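Local coordinates for extracellular solute-binding protein, family 5 (Chelativorans sp., PDB 6WM6) that binds EDTA and other aminopolycarboxylates in the periplasm, probably delivering them to an ABC transporter for uptake, at residues Thr59-Ser65 / Tyr206-Asn212. Coordinates in Å, arbitrary orientation, origin at the centre of the assembly. Residues are numbered along the deposited sequence.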
ATOM      1  N   THR A  59     -17.543   4.015  -5.068  1.00 25.99           N
ATOM      2  CA  THR A  59     -18.719   3.155  -5.011  1.00 27.16           C
ATOM      3  C   THR A  59     -18.802   2.360  -3.721  1.00 25.73           C
ATOM      4  O   THR A  59     -19.821   1.711  -3.475  1.00 29.41           O
ATOM      5  CB  THR A  59     -18.737   2.183  -6.204  1.00 25.07           C
ATOM      6  OG1 THR A  59     -17.514   1.454  -6.244  1.00 32.89           O
ATOM      7  CG2 THR A  59     -18.903   2.971  -7.497  1.00 33.60           C
ATOM      8  N   ASN A  60     -17.769   2.416  -2.894  1.00 22.78           N
ATOM      9  CA  ASN A  60     -17.708   1.723  -1.611  1.00 23.99           C
ATOM     10  C   ASN A  60     -16.961   2.659  -0.673  1.00 20.55           C
ATOM     11  O   ASN A  60     -15.870   3.120  -1.003  1.00 21.57           O
ATOM     12  CB  ASN A  60     -16.980   0.379  -1.766  1.00 22.96           C
ATOM     13  CG  ASN A  60     -17.012  -0.458  -0.498  1.00 21.27           C
ATOM     14  OD1 ASN A  60     -16.639   0.011   0.594  1.00 22.23           O
ATOM     15  ND2 ASN A  60     -17.408  -1.704  -0.629  1.00 23.97           N
ATOM     16  N   TRP A  61     -17.568   2.961   0.473  1.00 19.78           N
ATOM     17  CA  TRP A  61     -17.076   3.948   1.404  1.00 18.39           C
ATOM     18  C   TRP A  61     -16.367   3.318   2.591  1.00 18.76           C
ATOM     19  O   TRP A  61     -15.973   4.043   3.509  1.00 20.20           O
ATOM     20  CB  TRP A  61     -18.227   4.818   1.910  1.00 19.81           C
ATOM     21  CG  TRP A  61     -18.792   5.675   0.841  1.00 20.10           C
ATOM     22  CD1 TRP A  61     -19.791   5.344  -0.031  1.00 21.48           C
ATOM     23  CD2 TRP A  61     -18.391   7.008   0.527  1.00 18.80           C
ATOM     24  NE1 TRP A  61     -20.028   6.398  -0.880  1.00 22.88           N
ATOM     25  CE2 TRP A  61     -19.178   7.426  -0.560  1.00 20.46           C
ATOM     26  CE3 TRP A  61     -17.437   7.887   1.051  1.00 20.65           C
ATOM     27  CZ2 TRP A  61     -19.046   8.695  -1.126  1.00 22.88           C
ATOM     28  CZ3 TRP A  61     -17.312   9.137   0.489  1.00 22.43           C
ATOM     29  CH2 TRP A  61     -18.109   9.529  -0.589  1.00 22.47           C
ATOM     30  N   ASN A  62     -16.172   2.002   2.567  1.00 20.08           N
ATOM     31  CA  ASN A  62     -15.631   1.244   3.691  1.00 16.91           C
ATOM     32  C   ASN A  62     -14.271   0.694   3.283  1.00 18.19           C
ATOM     33  O   ASN A  62     -14.171  -0.368   2.659  1.00 17.73           O
ATOM     34  CB  ASN A  62     -16.622   0.140   4.062  1.00 19.00           C
ATOM     35  CG  ASN A  62     -16.141  -0.735   5.187  1.00 18.20           C
ATOM     36  OD1 ASN A  62     -15.003  -0.607   5.684  1.00 18.89           O
ATOM     37  ND2 ASN A  62     -17.027  -1.652   5.621  1.00 19.98           N
ATOM     38  N   VAL A  63     -13.213   1.406   3.661  1.00 17.36           N
ATOM     39  CA  VAL A  63     -11.866   1.053   3.208  1.00 17.43           C
ATOM     40  C   VAL A  63     -11.432  -0.308   3.716  1.00 17.47           C
ATOM     41  O   VAL A  63     -10.509  -0.917   3.156  1.00 19.08           O
ATOM     42  CB  VAL A  63     -10.864   2.158   3.601  1.00 17.44           C
ATOM     43  CG1 VAL A  63     -10.528   2.114   5.076  1.00 18.78           C
ATOM     44  CG2 VAL A  63      -9.605   2.050   2.742  1.00 20.31           C
ATOM     45  N   THR A  64     -12.030  -0.791   4.807  1.00 17.13           N
ATOM     46  CA  THR A  64     -11.672  -2.075   5.387  1.00 17.26           C
ATOM     47  C   THR A  64     -12.300  -3.246   4.649  1.00 17.52           C
ATOM     48  O   THR A  64     -11.942  -4.405   4.914  1.00 18.78           O
ATOM     49  CB  THR A  64     -11.962  -2.155   6.884  1.00 17.48           C
ATOM     50  OG1 THR A  64     -13.372  -2.321   7.121  1.00 18.85           O
ATOM     51  CG2 THR A  64     -11.467  -0.898   7.606  1.00 19.93           C
ATOM     52  N   SER A  65     -13.262  -2.994   3.768  1.00 17.78           N
ATOM     53  CA  SER A  65     -13.915  -4.073   3.037  1.00 17.96           C
ATOM     54  C   SER A  65     -13.069  -4.500   1.851  1.00 18.78           C
ATOM     55  O   SER A  65     -12.162  -3.785   1.419  1.00 19.23           O
ATOM     56  CB  SER A  65     -15.308  -3.641   2.562  1.00 18.71           C
ATOM     57  OG  SER A  65     -15.248  -2.686   1.502  1.00 18.69           O
ATOM     58  N   TYR A 206     -22.168  -3.759   8.058  1.00 19.87           N
ATOM     59  CA  TYR A 206     -20.823  -3.617   7.521  1.00 21.06           C
ATOM     60  C   TYR A 206     -20.820  -3.677   6.000  1.00 21.24           C
ATOM     61  O   TYR A 206     -20.178  -2.838   5.327  1.00 20.36           O
ATOM     62  CB  TYR A 206     -19.939  -4.707   8.126  1.00 19.98           C
ATOM     63  CG  TYR A 206     -18.499  -4.667   7.680  1.00 18.68           C
ATOM     64  CD1 TYR A 206     -17.569  -3.872   8.339  1.00 18.95           C
ATOM     65  CD2 TYR A 206     -18.064  -5.422   6.592  1.00 19.20           C
ATOM     66  CE1 TYR A 206     -16.231  -3.851   7.939  1.00 19.44           C
ATOM     67  CE2 TYR A 206     -16.746  -5.397   6.193  1.00 19.48           C
ATOM     68  CZ  TYR A 206     -15.838  -4.603   6.870  1.00 18.39           C
ATOM     69  OH  TYR A 206     -14.528  -4.613   6.447  1.00 20.19           O
ATOM     70  N   ASN A 207     -21.520  -4.662   5.440  1.00 22.78           N
ATOM     71  CA  ASN A 207     -21.510  -4.877   4.002  1.00 21.50           C
ATOM     72  C   ASN A 207     -22.400  -3.892   3.248  1.00 25.00           C
ATOM     73  O   ASN A 207     -22.145  -3.630   2.068  1.00 26.75           O
ATOM     74  CB  ASN A 207     -21.990  -6.303   3.677  1.00 22.98           C
ATOM     75  CG  ASN A 207     -21.026  -7.374   4.122  1.00 22.23           C
ATOM     76  OD1 ASN A 207     -19.822  -7.157   4.237  1.00 24.02           O
ATOM     77  ND2 ASN A 207     -21.546  -8.570   4.352  1.00 25.42           N
ATOM     78  N   ASN A 208     -23.441  -3.352   3.883  1.00 24.37           N
ATOM     79  CA  ASN A 208     -24.393  -2.474   3.211  0.55 23.16           C
ATOM     80  C   ASN A 208     -24.303  -1.048   3.744  1.00 26.22           C
ATOM     81  O   ASN A 208     -23.747  -0.185   3.069  1.00 27.04           O
ATOM     82  CB  ASN A 208     -25.803  -3.063   3.310  0.55 24.56           C
ATOM     83  CG  ASN A 208     -25.876  -4.473   2.743  0.55 31.01           C
ATOM     84  OD1 ASN A 208     -26.392  -5.389   3.384  0.55 45.17           O
ATOM     85  ND2 ASN A 208     -25.333  -4.658   1.546  0.55 30.89           N
ATOM     86  N   PHE A 209     -24.800  -0.778   4.951  1.00 22.42           N
ATOM     87  CA  PHE A 209     -24.793   0.588   5.482  1.00 22.47           C
ATOM     88  C   PHE A 209     -23.429   1.265   5.374  1.00 21.02           C
ATOM     89  O   PHE A 209     -23.320   2.360   4.814  1.00 22.81           O
ATOM     90  CB  PHE A 209     -25.283   0.572   6.934  1.00 23.72           C
ATOM     91  CG  PHE A 209     -25.170   1.890   7.639  1.00 23.48           C
ATOM     92  CD1 PHE A 209     -25.919   2.997   7.217  1.00 24.87           C
ATOM     93  CD2 PHE A 209     -24.337   2.029   8.738  1.00 23.45           C
ATOM     94  CE1 PHE A 209     -25.806   4.205   7.890  1.00 24.61           C
ATOM     95  CE2 PHE A 209     -24.226   3.250   9.407  1.00 25.64           C
ATOM     96  CZ  PHE A 209     -24.969   4.331   8.974  1.00 24.06           C
ATOM     97  N   LEU A 210     -22.368   0.645   5.898  1.00 21.11           N
ATOM     98  CA  LEU A 210     -21.079   1.315   5.941  1.00 21.42           C
ATOM     99  C   LEU A 210     -20.385   1.320   4.586  1.00 20.23           C
ATOM    100  O   LEU A 210     -19.515   2.167   4.359  1.00 22.47           O
ATOM    101  CB  LEU A 210     -20.163   0.656   6.980  1.00 20.85           C
ATOM    102  CG  LEU A 210     -20.590   0.843   8.439  1.00 21.22           C
ATOM    103  CD1 LEU A 210     -19.664   0.094   9.367  1.00 22.84           C
ATOM    104  CD2 LEU A 210     -20.625   2.328   8.813  1.00 21.99           C
ATOM    105  N   SER A 211     -20.741   0.410   3.686  1.00 20.56           N
ATOM    106  CA  SER A 211     -20.100   0.301   2.384  1.00 20.21           C
ATOM    107  C   SER A 211     -20.821   1.106   1.316  1.00 20.87           C
ATOM    108  O   SER A 211     -20.192   1.843   0.561  1.00 21.95           O
ATOM    109  CB  SER A 211     -20.029  -1.172   1.965  1.00 21.91           C
ATOM    110  OG  SER A 211     -19.176  -1.904   2.828  1.00 23.46           O
ATOM    111  N   ASN A 212     -22.144   0.973   1.226  1.00 22.32           N
ATOM    112  CA  ASN A 212     -22.878   1.537   0.104  1.00 21.26           C
ATOM    113  C   ASN A 212     -23.359   2.955   0.330  1.00 23.84           C
ATOM    114  O   ASN A 212     -23.558   3.677  -0.651  1.00 28.82           O
ATOM    115  CB  ASN A 212     -24.102   0.669  -0.222  1.00 26.27           C
ATOM    116  CG  ASN A 212     -23.731  -0.747  -0.587  1.00 27.35           C
ATOM    117  OD1 ASN A 212     -22.659  -1.003  -1.130  1.00 37.63           O
ATOM    118  ND2 ASN A 212     -24.623  -1.683  -0.285  1.00 32.76           N
TER
HETATM  119  O   HOH W   1     -22.462   3.453  -3.270  1.00 37.21           O
HETATM  120  O   HOH W   2     -20.397  -0.560  -2.112  1.00 39.57           O
HETATM  121  O   HOH W   3     -18.360  -4.029   0.980  1.00 28.32           O
HETATM  122  O   HOH W   4     -18.288   4.089   5.638  1.00 36.83           O
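Tyr206 OH donates to Thr64 OG1 (2.7 Å), and Trp61 N to the helix carbonyl Ser211 O (2.9 Å); in this family 5 solute-binding protein these bonds pin the loop between strand 49-54 and helix 71-77 to the last turns of helix 202-212, structural packing across some 140 residues of sequence. Between these two bonds, Asn62 ND2 sits over one face of the Tyr206 ring and bonds weakly to Tyr206 O (3.4 Å), while Asn62 OD1 accepts from Thr64 OG1 (2.8 Å). Ser211 OG also donates to Tyr206 O (2.8 Å). The loop is shaped by an Asx turn, Asn62 N to Asn60 OD1 (2.8 Å), running into a type I turn from Asn62 to Ser65. Waters bridge Thr59 O to Asn212 O and OD1, and Asn60 ND2 to Ser211 OG. Asn62 CB packs against Ser211 OG and Leu210 O (both 3.5 Å). Beyond the pair, Trp61 meets Phe227 of strand 222-228 edge-to-face and touches helix 71-77, while Tyr206, hydrogen-bonded to Gln141, and Leu210 lean on helix 131-141.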